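PDB 5AWV: putative hexose oxidase from Nonomuraea sp. ATCC 39727, which probably uses bound FAD to oxidise a sugar on glycopeptide antibiotics such as teicoplanin. Local coordinates for residues 311-316 with 328-333; 269-274 with 293-298; 245-250 with 348-353; 62-67 with 109-114. One frame throughout, in Å; residues are numbered along the deposited sequence.

Interaction 1 of 4, residues 311-316 with 328-333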
loop_
_atom_site.group_PDB
_atom_site.type_symbol
_atom_site.label_atom_id
_atom_site.label_comp_id
_atom_site.label_asym_id
_atom_site.label_seq_id
_atom_site.Cartn_x
_atom_site.Cartn_y
_atom_site.Cartn_z
ATOM N N MET A 311 2.709 19.040 -12.195
ATOM C CA MET A 311 3.908 18.405 -11.639
ATOM C C MET A 311 4.109 18.926 -10.254
ATOM O O MET A 311 4.761 19.957 -10.049
ATOM C CB MET A 311 5.123 18.602 -12.534
ATOM C CG MET A 311 6.349 17.886 -12.046
ATOM S SD MET A 311 7.818 18.062 -13.081
ATOM C CE MET A 311 8.381 19.669 -12.517
ATOM N N PRO A 312 3.512 18.257 -9.277
ATOM C CA PRO A 312 3.867 18.637 -7.907
ATOM C C PRO A 312 5.332 18.279 -7.613
ATOM O O PRO A 312 5.865 17.231 -8.126
ATOM C CB PRO A 312 2.892 17.800 -7.019
ATOM C CG PRO A 312 1.892 17.277 -7.990
ATOM C CD PRO A 312 2.454 17.252 -9.349
ATOM N N ILE A 313 5.966 19.094 -6.803
ATOM C CA ILE A 313 7.333 18.891 -6.382
ATOM C C ILE A 313 7.439 19.166 -4.885
ATOM O O ILE A 313 6.823 20.123 -4.352
ATOM C CB ILE A 313 8.279 19.871 -7.093
ATOM C CG1 ILE A 313 7.983 19.894 -8.579
ATOM C CG2 ILE A 313 9.742 19.600 -6.783
ATOM C CD1 ILE A 313 8.561 21.130 -9.232
ATOM N N GLN A 314 8.286 18.406 -4.211
ATOM C CA GLN A 314 8.669 18.775 -2.868
ATOM C C GLN A 314 10.091 18.522 -2.597
ATOM O O GLN A 314 10.690 17.557 -3.135
ATOM C CB GLN A 314 7.774 18.025 -1.882
ATOM C CG GLN A 314 7.869 16.560 -1.960
ATOM C CD GLN A 314 6.958 15.823 -0.909
ATOM O OE1 GLN A 314 7.447 15.162 -0.016
ATOM N NE2 GLN A 314 5.699 15.964 -1.048
ATOM N N VAL A 315 10.670 19.330 -1.735
ATOM C CA VAL A 315 12.047 19.145 -1.332
ATOM C C VAL A 315 12.150 19.320 0.156
ATOM O O VAL A 315 11.476 20.179 0.726
ATOM C CB VAL A 315 12.939 20.215 -2.006
ATOM C CG1 VAL A 315 14.420 20.003 -1.754
ATOM C CG2 VAL A 315 12.694 20.137 -3.489
ATOM N N ASP A 316 12.963 18.475 0.776
ATOM C CA ASP A 316 13.374 18.624 2.164
ATOM C C ASP A 316 13.983 20.004 2.346
ATOM O O ASP A 316 15.031 20.294 1.775
ATOM C CB ASP A 316 14.416 17.539 2.476
ATOM C CG ASP A 316 14.917 17.578 3.908
ATOM O OD1 ASP A 316 14.606 18.526 4.677
ATOM O OD2 ASP A 316 15.525 16.573 4.274
ATOM N N ALA A 328 16.286 24.704 -9.758
ATOM C CA ALA A 328 16.993 24.008 -10.793
ATOM C C ALA A 328 16.263 22.837 -11.417
ATOM O O ALA A 328 16.305 22.632 -12.641
ATOM C CB ALA A 328 18.317 23.562 -10.273
ATOM N N HIS A 329 15.553 22.030 -10.600
ATOM C CA HIS A 329 14.694 21.013 -11.163
ATOM C C HIS A 329 13.586 21.584 -12.067
ATOM O O HIS A 329 13.316 21.084 -13.179
ATOM C CB HIS A 329 14.039 20.207 -9.970
ATOM C CG HIS A 329 13.089 19.145 -10.396
ATOM N ND1 HIS A 329 13.491 17.983 -11.007
ATOM C CD2 HIS A 329 11.747 19.079 -10.315
ATOM C CE1 HIS A 329 12.434 17.245 -11.278
ATOM N NE2 HIS A 329 11.363 17.885 -10.847
ATOM N N ILE A 330 12.921 22.631 -11.594
ATOM C CA ILE A 330 11.834 23.163 -12.365
ATOM C C ILE A 330 12.357 23.706 -13.698
ATOM O O ILE A 330 11.780 23.448 -14.791
ATOM C CB ILE A 330 11.148 24.330 -11.612
ATOM C CG1 ILE A 330 10.326 23.840 -10.463
ATOM C CG2 ILE A 330 10.257 25.145 -12.566
ATOM C CD1 ILE A 330 10.025 24.956 -9.499
ATOM N N GLU A 331 13.455 24.456 -13.659
ATOM C CA GLU A 331 13.960 25.025 -14.941
ATOM C C GLU A 331 14.422 23.979 -15.922
ATOM O O GLU A 331 14.214 24.159 -17.117
ATOM C CB GLU A 331 15.119 25.966 -14.723
ATOM C CG GLU A 331 14.670 27.284 -14.197
ATOM C CD GLU A 331 13.819 28.029 -15.223
ATOM O OE1 GLU A 331 14.287 28.290 -16.351
ATOM O OE2 GLU A 331 12.684 28.283 -14.876
ATOM N N ALA A 332 15.034 22.889 -15.444
ATOM C CA ALA A 332 15.396 21.797 -16.302
ATOM C C ALA A 332 14.160 21.256 -16.958
ATOM O O ALA A 332 14.187 20.913 -18.129
ATOM C CB ALA A 332 16.123 20.684 -15.515
ATOM N N VAL A 333 13.093 21.085 -16.195
ATOM C CA VAL A 333 11.930 20.413 -16.732
ATOM C C VAL A 333 11.194 21.294 -17.781
ATOM O O VAL A 333 10.685 20.763 -18.784
ATOM C CB VAL A 333 10.931 19.936 -15.640
ATOM C CG1 VAL A 333 9.613 19.421 -16.233
ATOM C CG2 VAL A 333 11.506 18.728 -14.863
#
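NE2 of His-329 is the best-held polar atom here, gripped by a single hydrogen bond, with Ser-293 OG on the adjoining strand; what passes between the two segments themselves is apolar packing plus an oblique sulfur-aromatic approach of Met-311. The ring gets there because CG stands anti to the backbone N (chi1 178°), which sends the imidazole off the helix toward strand 309-316. Ile-313 meets it at the edge, in the ring plane, with CD1 3.9 Å from His-329 CD2, while Val-333 CG2, one helical turn on, lies over one face near the rim. Met-311 runs extended and then bends at chi3 (81°), so that its thioether meets the helix tip to tip: CE lies 3.9 Å from His-329 NE2, oblique to the ring, and SD packs 3.9 Å from Val-333 CG1. Tightest is Ile-313 CD1 against Ile-330 CG1 at 3.5 Å, closer than carbons usually sit. Trp-277 of helix 264-280 meets the imidazole edge-to-face. With segment axes 10.7 Å apart and running at 152°, nearly antiparallel, this is a helix packed on the antiparallel sheet of the substrate domain, as in berberine-bridge-type, FAD-linked oxidases.

Interaction 2 of 4, residues 269-274 with 293-298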
loop_
_atom_site.group_PDB
_atom_site.type_symbol
_atom_site.label_atom_id
_atom_site.label_comp_id
_atom_site.label_asym_id
_atom_site.label_seq_id
_atom_site.Cartn_x
_atom_site.Cartn_y
_atom_site.Cartn_z
ATOM N N ARG A 269 9.386 17.780 -26.022
ATOM C CA ARG A 269 10.437 18.438 -25.276
ATOM C C ARG A 269 10.298 18.296 -23.731
ATOM O O ARG A 269 11.277 18.032 -23.019
ATOM C CB ARG A 269 10.517 19.916 -25.680
ATOM C CG ARG A 269 11.643 20.663 -25.037
ATOM C CD ARG A 269 12.997 20.155 -25.513
ATOM N NE ARG A 269 14.039 20.845 -24.781
ATOM C CZ ARG A 269 14.402 22.105 -25.013
ATOM N NH1 ARG A 269 13.802 22.870 -25.948
ATOM N NH2 ARG A 269 15.383 22.630 -24.299
ATOM N N LEU A 270 9.126 18.501 -23.229
ATOM C CA LEU A 270 8.823 18.350 -21.805
ATOM C C LEU A 270 9.211 16.928 -21.249
ATOM O O LEU A 270 9.898 16.816 -20.254
ATOM C CB LEU A 270 7.324 18.605 -21.548
ATOM C CG LEU A 270 6.799 18.344 -20.119
ATOM C CD1 LEU A 270 7.462 19.231 -19.100
ATOM C CD2 LEU A 270 5.339 18.602 -20.051
ATOM N N LEU A 271 8.690 15.903 -21.882
ATOM C CA LEU A 271 8.984 14.511 -21.459
ATOM C C LEU A 271 10.437 14.158 -21.603
ATOM O O LEU A 271 10.955 13.493 -20.696
ATOM C CB LEU A 271 8.073 13.495 -22.124
ATOM C CG LEU A 271 6.736 13.328 -21.436
ATOM C CD1 LEU A 271 5.852 14.568 -21.525
ATOM C CD2 LEU A 271 6.070 12.105 -22.023
ATOM N N ARG A 272 11.162 14.720 -22.618
ATOM C CA ARG A 272 12.586 14.517 -22.696
ATOM C C ARG A 272 13.323 15.222 -21.602
ATOM O O ARG A 272 14.217 14.655 -21.005
ATOM C CB ARG A 272 13.226 14.857 -24.063
ATOM C CG ARG A 272 12.604 14.060 -25.201
ATOM C CD ARG A 272 13.196 14.448 -26.519
ATOM N NE ARG A 272 12.367 13.899 -27.620
ATOM C CZ ARG A 272 12.822 13.667 -28.847
ATOM N NH1 ARG A 272 14.142 13.892 -29.153
ATOM N NH2 ARG A 272 11.956 13.190 -29.780
ATOM N N ASN A 273 13.002 16.481 -21.384
ATOM C CA ASN A 273 13.606 17.277 -20.307
ATOM C C ASN A 273 13.524 16.527 -18.930
ATOM O O ASN A 273 14.481 16.422 -18.193
ATOM C CB ASN A 273 12.830 18.585 -20.127
ATOM C CG ASN A 273 13.142 19.663 -21.159
ATOM O OD1 ASN A 273 12.472 20.688 -21.189
ATOM N ND2 ASN A 273 14.077 19.420 -22.010
ATOM N N HIS A 274 12.305 16.172 -18.599
ATOM C CA HIS A 274 11.947 15.538 -17.353
ATOM C C HIS A 274 12.664 14.218 -17.198
ATOM O O HIS A 274 13.284 13.996 -16.203
ATOM C CB HIS A 274 10.441 15.340 -17.288
ATOM C CG HIS A 274 9.979 14.526 -16.112
ATOM N ND1 HIS A 274 9.794 13.153 -16.184
ATOM C CD2 HIS A 274 9.697 14.879 -14.833
ATOM C CE1 HIS A 274 9.422 12.690 -15.007
ATOM N NE2 HIS A 274 9.320 13.712 -14.185
ATOM N N SER A 293 9.237 14.527 -7.212
ATOM C CA SER A 293 8.178 15.108 -8.027
ATOM C C SER A 293 7.447 14.059 -8.764
ATOM O O SER A 293 7.922 12.928 -8.921
ATOM C CB SER A 293 8.785 16.137 -9.004
ATOM O OG SER A 293 9.592 15.495 -9.971
ATOM N N GLN A 294 6.259 14.410 -9.201
ATOM C CA GLN A 294 5.640 13.578 -10.192
ATOM C C GLN A 294 4.947 14.318 -11.298
ATOM O O GLN A 294 4.219 15.256 -11.020
ATOM C CB GLN A 294 4.675 12.563 -9.549
ATOM C CG GLN A 294 3.463 13.035 -8.899
ATOM C CD GLN A 294 2.566 11.838 -8.434
ATOM O OE1 GLN A 294 3.016 10.746 -8.207
ATOM N NE2 GLN A 294 1.304 12.086 -8.306
ATOM N N LEU A 295 5.185 13.872 -12.505
ATOM C CA LEU A 295 4.631 14.484 -13.685
ATOM C C LEU A 295 3.348 13.814 -14.040
ATOM O O LEU A 295 3.327 12.690 -14.428
ATOM C CB LEU A 295 5.668 14.532 -14.812
ATOM C CG LEU A 295 5.212 15.155 -16.168
ATOM C CD1 LEU A 295 4.757 16.619 -16.028
ATOM C CD2 LEU A 295 6.255 15.026 -17.224
ATOM N N MET A 296 2.246 14.543 -13.907
ATOM C CA MET A 296 0.935 13.983 -14.065
ATOM C C MET A 296 0.366 14.522 -15.381
ATOM O O MET A 296 0.153 15.720 -15.488
ATOM C CB MET A 296 0.090 14.351 -12.909
ATOM C CG MET A 296 0.648 13.850 -11.524
ATOM S SD MET A 296 -0.040 14.759 -10.124
ATOM C CE MET A 296 -1.554 13.859 -10.051
ATOM N N ILE A 297 0.221 13.643 -16.356
ATOM C CA ILE A 297 -0.151 13.987 -17.700
ATOM C C ILE A 297 -1.576 13.458 -17.829
ATOM O O ILE A 297 -1.812 12.361 -18.333
ATOM C CB ILE A 297 0.768 13.407 -18.746
ATOM C CG1 ILE A 297 2.236 13.693 -18.449
ATOM C CG2 ILE A 297 0.402 13.928 -20.134
ATOM C CD1 ILE A 297 3.155 12.833 -19.249
ATOM N N GLY A 298 -2.519 14.290 -17.400
ATOM C CA GLY A 298 -3.913 13.923 -17.303
ATOM C C GLY A 298 -4.821 14.921 -18.009
ATOM O O GLY A 298 -4.405 16.045 -18.292
HETATM O O HOH W 1 8.601 12.752 -11.716
#
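His-274 lays its imidazole flat against Leu-295, whose CB sits over one ring face, offset toward the rim and 4.1 Å from the ring centroid, a CH-pi contact. The two side chains slide past each other in opposite directions, each with CG anti to its backbone N, so that Leu-295 CD2 reaches back to within 3.9 Å of His-274 CG. That same methyl also fills in beside Leu-270 and Leu-271. Farther along the strand Leu-271 and Ile-297 meet tip to tip, CD1 to CD1 of the two residues at 3.9 Å. The ring's polar edge is served by water: water 1 lies in its plane, 2.7 Å from His-274 NE2, and donates to Ser-293 O at 2.9 Å, tying helix to strand where no direct hydrogen bond does. On the same helix, outside this packing, Arg-269 touches the teicoplanin acyl chain and makes a salt bridge with Asp-335, and Arg-272 hydrogen-bonds the bound peptide backbone. Chemically, the contact is a buried leucine-isoleucine seam with the imidazole as the polar group in the packing, its NE2 satisfied by a single ordered water; such greasy surroundings would probably favour the neutral ring.

Interaction 3 of 4, residues 245-250 with 348-353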
loop_
_atom_site.group_PDB
_atom_site.type_symbol
_atom_site.label_atom_id
_atom_site.label_comp_id
_atom_site.label_asym_id
_atom_site.label_seq_id
_atom_site.Cartn_x
_atom_site.Cartn_y
_atom_site.Cartn_z
ATOM N N LYS A 245 13.986 10.052 10.474
ATOM C CA LYS A 245 13.425 11.233 11.022
ATOM C C LYS A 245 12.833 12.041 9.875
ATOM O O LYS A 245 13.559 12.320 8.947
ATOM C CB LYS A 245 14.527 12.036 11.704
ATOM C CG LYS A 245 14.013 13.341 12.371
ATOM C CD LYS A 245 15.110 14.126 13.132
ATOM C CE LYS A 245 16.069 13.227 13.958
ATOM N NZ LYS A 245 16.027 13.298 15.469
ATOM N N PRO A 246 11.512 12.357 9.902
ATOM C CA PRO A 246 11.027 13.165 8.753
ATOM C C PRO A 246 11.625 14.596 8.751
ATOM O O PRO A 246 12.136 15.086 9.768
ATOM C CB PRO A 246 9.492 13.219 8.978
ATOM C CG PRO A 246 9.386 13.247 10.462
ATOM C CD PRO A 246 10.490 12.296 10.960
ATOM N N PRO A 247 11.619 15.237 7.599
ATOM C CA PRO A 247 12.011 16.622 7.575
ATOM C C PRO A 247 11.004 17.457 8.414
ATOM O O PRO A 247 9.785 17.201 8.325
ATOM C CB PRO A 247 11.871 17.026 6.093
ATOM C CG PRO A 247 11.283 15.890 5.434
ATOM C CD PRO A 247 11.309 14.687 6.283
ATOM N N ALA A 248 11.503 18.440 9.144
ATOM C CA ALA A 248 10.632 19.384 9.836
ATOM C C ALA A 248 9.704 20.119 8.881
ATOM O O ALA A 248 8.498 20.266 9.154
ATOM C CB ALA A 248 11.471 20.380 10.583
ATOM N N THR A 249 10.252 20.502 7.706
ATOM C CA THR A 249 9.525 21.245 6.701
ATOM C C THR A 249 9.948 20.859 5.296
ATOM O O THR A 249 11.055 20.361 5.101
ATOM C CB THR A 249 9.725 22.768 6.830
ATOM O OG1 THR A 249 11.065 23.041 6.633
ATOM C CG2 THR A 249 9.375 23.292 8.210
ATOM N N LEU A 250 8.993 21.038 4.375
ATOM C CA LEU A 250 9.163 20.801 2.961
ATOM C C LEU A 250 8.959 22.109 2.211
ATOM O O LEU A 250 8.058 22.912 2.578
ATOM C CB LEU A 250 8.128 19.789 2.482
ATOM C CG LEU A 250 8.267 18.402 3.135
ATOM C CD1 LEU A 250 6.967 17.621 2.913
ATOM C CD2 LEU A 250 9.431 17.595 2.570
ATOM N N GLN A 348 6.049 24.080 3.896
ATOM C CA GLN A 348 4.997 23.402 4.718
ATOM C C GLN A 348 5.607 22.522 5.786
ATOM O O GLN A 348 6.574 21.847 5.529
ATOM C CB GLN A 348 4.184 22.483 3.829
ATOM C CG GLN A 348 3.666 23.192 2.606
ATOM C CD GLN A 348 2.490 22.479 2.020
ATOM O OE1 GLN A 348 1.448 22.400 2.649
ATOM N NE2 GLN A 348 2.644 21.950 0.842
ATOM N N ARG A 349 4.988 22.474 6.963
ATOM C CA ARG A 349 5.455 21.635 8.014
ATOM C C ARG A 349 5.039 20.175 7.727
ATOM O O ARG A 349 4.014 19.931 7.128
ATOM C CB ARG A 349 4.857 22.041 9.358
ATOM C CG ARG A 349 5.094 23.485 9.796
ATOM C CD ARG A 349 4.589 23.618 11.252
ATOM N NE ARG A 349 3.166 23.254 11.429
ATOM C CZ ARG A 349 2.127 24.049 11.185
ATOM N NH1 ARG A 349 2.287 25.273 10.691
ATOM N NH2 ARG A 349 0.907 23.593 11.346
ATOM N N TRP A 350 5.812 19.249 8.235
ATOM C CA TRP A 350 5.480 17.853 8.138
ATOM C C TRP A 350 4.125 17.576 8.798
ATOM O O TRP A 350 3.856 18.021 9.937
ATOM C CB TRP A 350 6.562 17.049 8.819
ATOM C CG TRP A 350 6.388 15.591 8.675
ATOM C CD1 TRP A 350 5.957 14.663 9.632
ATOM C CD2 TRP A 350 6.650 14.877 7.512
ATOM N NE1 TRP A 350 5.957 13.388 9.091
ATOM C CE2 TRP A 350 6.325 13.501 7.774
ATOM C CE3 TRP A 350 7.015 15.260 6.229
ATOM C CZ2 TRP A 350 6.443 12.516 6.808
ATOM C CZ3 TRP A 350 7.152 14.259 5.267
ATOM C CH2 TRP A 350 6.846 12.923 5.552
ATOM N N LEU A 351 3.290 16.874 8.045
ATOM C CA LEU A 351 1.960 16.504 8.390
ATOM C C LEU A 351 1.106 17.670 8.866
ATOM O O LEU A 351 0.220 17.494 9.711
ATOM C CB LEU A 351 1.945 15.381 9.443
ATOM C CG LEU A 351 2.520 14.020 9.039
ATOM C CD1 LEU A 351 2.662 13.155 10.263
ATOM C CD2 LEU A 351 1.694 13.362 7.953
ATOM N N ALA A 352 1.332 18.837 8.310
ATOM C CA ALA A 352 0.456 19.965 8.649
ATOM C C ALA A 352 -1.007 19.755 8.320
ATOM O O ALA A 352 -1.816 20.285 9.025
ATOM C CB ALA A 352 0.937 21.278 8.045
ATOM N N SER A 353 -1.378 18.958 7.340
ATOM C CA SER A 353 -2.813 18.495 7.213
ATOM C C SER A 353 -2.774 16.994 7.235
ATOM O O SER A 353 -1.760 16.415 6.823
ATOM C CB SER A 353 -3.452 18.992 5.925
ATOM O OG SER A 353 -2.451 19.060 4.919
#
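Three backbone hydrogen bonds zip these segments together. Leu-250 and Gln-348 form an antiparallel hydrogen-bonded pair in which both amides and both carbonyls are used: Leu-250 N gives to Gln-348 O at 2.8 Å, and Gln-348 N to Leu-250 O at 2.7 Å, each donor nearly along the C=O axis. Thr-249 and Arg-349, the neighbouring non-hydrogen-bonded pair, come to 4.3 Å between their CA atoms. Past them Trp-350 N donates to Ala-248 O at 3.0 Å, a bond straight at the hydrogen (164°) but with the donor 38° out of the carbonyl plane. The chain then doubles back in a type II turn, closed by Ala-352 N to Arg-349 O at 3.1 Å.

Polar side-chain ends find partners elsewhere: Thr-249 OG1, in the crowded position between backbone N and carbonyl carbon, bonds Glu-347 OE1, and Gln-348 NE2 bonds Thr-252 OG1. Asn-44 of the second subunit accepts from Arg-349 NE through OD1 and donates to Trp-350 O through ND2, making this turn part of the subunit interface.

Apolar weight falls on Trp-350. Pro-246 stands across the indole at about a right angle, CB over the ring face and 3.5 Å from the centroid of the five-membered ring, a close CH-pi contact; Leu-250 CD1 comes at the edge, 4.1 Å from Trp-350 CE3. Tyr-139 of helix 131-142 also meets the indole edge-to-face. What results is the last rungs of an antiparallel ladder, where strand 340-349 forms one edge of the seven-stranded antiparallel sheet and faces the FAD-binding domain.

Interaction 4 of 4, residues 62-67 with 109-114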
loop_
_atom_site.group_PDB
_atom_site.type_symbol
_atom_site.label_atom_id
_atom_site.label_comp_id
_atom_site.label_asym_id
_atom_site.label_seq_id
_atom_site.Cartn_x
_atom_site.Cartn_y
_atom_site.Cartn_z
ATOM N N HIS A 62 -14.806 -12.392 8.578
ATOM C CA HIS A 62 -14.314 -12.702 9.889
ATOM C C HIS A 62 -13.432 -11.577 10.393
ATOM O O HIS A 62 -12.281 -11.349 9.884
ATOM C CB HIS A 62 -13.549 -14.022 9.761
ATOM C CG HIS A 62 -13.604 -14.901 10.952
ATOM N ND1 HIS A 62 -13.326 -16.252 10.884
ATOM C CD2 HIS A 62 -13.830 -14.624 12.258
ATOM C CE1 HIS A 62 -13.411 -16.770 12.095
ATOM N NE2 HIS A 62 -13.703 -15.801 12.946
ATOM N N LEU A 63 -13.966 -10.858 11.372
ATOM C CA LEU A 63 -13.194 -9.838 12.086
ATOM C C LEU A 63 -12.375 -10.457 13.153
ATOM O O LEU A 63 -12.910 -11.220 13.979
ATOM C CB LEU A 63 -14.150 -8.833 12.753
ATOM C CG LEU A 63 -14.787 -7.855 11.803
ATOM C CD1 LEU A 63 -15.961 -7.110 12.454
ATOM C CD2 LEU A 63 -13.799 -6.826 11.227
ATOM N N VAL A 64 -11.076 -10.161 13.144
ATOM C CA VAL A 64 -10.174 -10.774 14.040
ATOM C C VAL A 64 -9.354 -9.706 14.814
ATOM O O VAL A 64 -8.869 -8.767 14.237
ATOM C CB VAL A 64 -9.228 -11.732 13.285
ATOM C CG1 VAL A 64 -9.991 -12.906 12.721
ATOM C CG2 VAL A 64 -8.446 -11.015 12.169
ATOM N N GLY A 65 -9.215 -9.896 16.114
ATOM C CA GLY A 65 -8.530 -8.971 17.026
ATOM C C GLY A 65 -7.269 -9.470 17.648
ATOM O O GLY A 65 -6.663 -8.769 18.466
ATOM N N SER A 66 -6.788 -10.653 17.204
ATOM C CA SER A 66 -5.522 -11.183 17.666
ATOM C C SER A 66 -4.924 -12.207 16.739
ATOM O O SER A 66 -5.616 -12.735 15.952
ATOM C CB SER A 66 -5.681 -11.863 19.048
ATOM O OG SER A 66 -6.329 -13.140 18.911
ATOM N N THR A 67 -3.644 -12.503 16.934
ATOM C CA THR A 67 -2.917 -13.513 16.107
ATOM C C THR A 67 -3.607 -14.867 16.262
ATOM O O THR A 67 -3.859 -15.574 15.264
ATOM C CB THR A 67 -1.455 -13.560 16.496
ATOM O OG1 THR A 67 -0.900 -12.293 16.217
ATOM C CG2 THR A 67 -0.694 -14.633 15.746
ATOM N N SER A 109 -9.299 -5.074 10.308
ATOM C CA SER A 109 -9.696 -3.737 10.803
ATOM C C SER A 109 -9.421 -3.529 12.303
ATOM O O SER A 109 -9.055 -2.400 12.735
ATOM C CB SER A 109 -11.190 -3.514 10.633
ATOM O OG SER A 109 -11.642 -3.321 9.327
ATOM N N LEU A 110 -9.627 -4.576 13.103
ATOM C CA LEU A 110 -9.385 -4.472 14.548
ATOM C C LEU A 110 -7.916 -4.514 14.938
ATOM O O LEU A 110 -7.611 -4.162 16.079
ATOM C CB LEU A 110 -10.194 -5.536 15.302
ATOM C CG LEU A 110 -11.717 -5.516 15.186
ATOM C CD1 LEU A 110 -12.306 -6.700 15.905
ATOM C CD2 LEU A 110 -12.340 -4.270 15.779
ATOM N N LEU A 111 -6.993 -4.916 14.041
ATOM C CA LEU A 111 -5.567 -5.012 14.404
ATOM C C LEU A 111 -4.787 -3.790 14.124
ATOM O O LEU A 111 -4.181 -3.698 13.057
ATOM C CB LEU A 111 -4.903 -6.176 13.657
ATOM C CG LEU A 111 -5.342 -7.587 14.094
ATOM C CD1 LEU A 111 -4.912 -8.713 13.142
ATOM C CD2 LEU A 111 -4.879 -7.943 15.517
ATOM N N THR A 112 -4.720 -2.860 15.072
ATOM C CA THR A 112 -4.228 -1.509 14.803
ATOM C C THR A 112 -3.148 -1.020 15.815
ATOM O O THR A 112 -2.977 0.165 15.996
ATOM C CB THR A 112 -5.368 -0.478 14.814
ATOM O OG1 THR A 112 -5.977 -0.507 16.094
ATOM C CG2 THR A 112 -6.383 -0.741 13.804
ATOM N N GLU A 113 -2.442 -1.901 16.491
ATOM C CA GLU A 113 -1.374 -1.424 17.394
ATOM C C GLU A 113 -0.174 -0.781 16.643
ATOM O O GLU A 113 0.225 -1.251 15.574
ATOM C CB GLU A 113 -0.863 -2.604 18.237
ATOM C CG GLU A 113 0.398 -2.276 19.045
ATOM C CD GLU A 113 0.308 -2.633 20.503
ATOM O OE1 GLU A 113 1.032 -3.574 20.945
ATOM O OE2 GLU A 113 -0.460 -1.919 21.199
ATOM N N ILE A 114 0.396 0.268 17.223
ATOM C CA ILE A 114 1.619 0.866 16.765
ATOM C C ILE A 114 2.371 1.182 18.023
ATOM O O ILE A 114 1.889 1.995 18.879
ATOM C CB ILE A 114 1.383 2.163 15.965
ATOM C CG1 ILE A 114 0.424 1.932 14.821
ATOM C CG2 ILE A 114 2.722 2.867 15.609
ATOM C CD1 ILE A 114 -0.042 3.288 14.251
HETATM O O HOH W 2 -10.249 -7.167 12.495
#
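Leu-110 and Leu-111 carry this contact in nearly the same conformation, CG anti to the carbonyl carbon and beside the backbone N (chi1 -61° and -69°), yet consecutive positions in the loop send them different ways. Leu-110 points at the other segment: its CB rests 3.7 Å from Val-64 O, and its CD1 reaches 4.2 Å from Leu-63 CB. Leu-111 leaves the backbone obliquely and brings its tip to Gly-65, CD2 standing 3.5 Å from Gly-65 O, with CG 3.7 Å from Val-64 O. Leu-63 has the same first torsion, CG anti to the carbonyl carbon (chi1 -75°), and an extended end, which sets CD2 beside Ser-109 CB, while Val-64 turns CG2 to Leu-111 CD1 at 4.3 Å. Between the backbones sits water 2, donating to Val-64 O at 2.7 Å and accepting from Leu-110 N at 2.7 Å; it bridges segments that share no direct hydrogen bond. The serines turn their hydroxyls to their own neighbours: Ser-66 takes the N-cap position, its OG bonded to Gln-69 N, and Ser-109 OG bonds Asp-107. The contact lies within the FAD-binding domain, with the Leu-111 side chain about 7 Å from the bound FAD. Strand 60-63 runs out of its four-stranded sheet here and hands over to helix 67-80, whose Val-70 and Ala-73 pack on Val-64, while the partner loop joins strand 104-107 to strand 114-117.

From the N terminus, interaction 4 comes first: it closes a loop of 41 residues between 62-67 and 109-114 inside the FAD-binding domain, and is finished before the others open. Interaction 3 then spans 245-250 to 348-353, and within its 97-residue loop interactions 2 and 1 close in series, 269-274 with 293-298 and 311-316 with 328-333; none cross. Interactions 1 to 3 all reach the seven-stranded sheet: 1 and 2 lay two helices on adjacent strands, while 3 pairs an edge strand with its neighbour. Interactions 1 and 2 touch, their centres 11 Å apart. Interaction 4 lies across the molecule, about 41 Å between centres from interactions 1 and 2, but shares with 3 a second subunit.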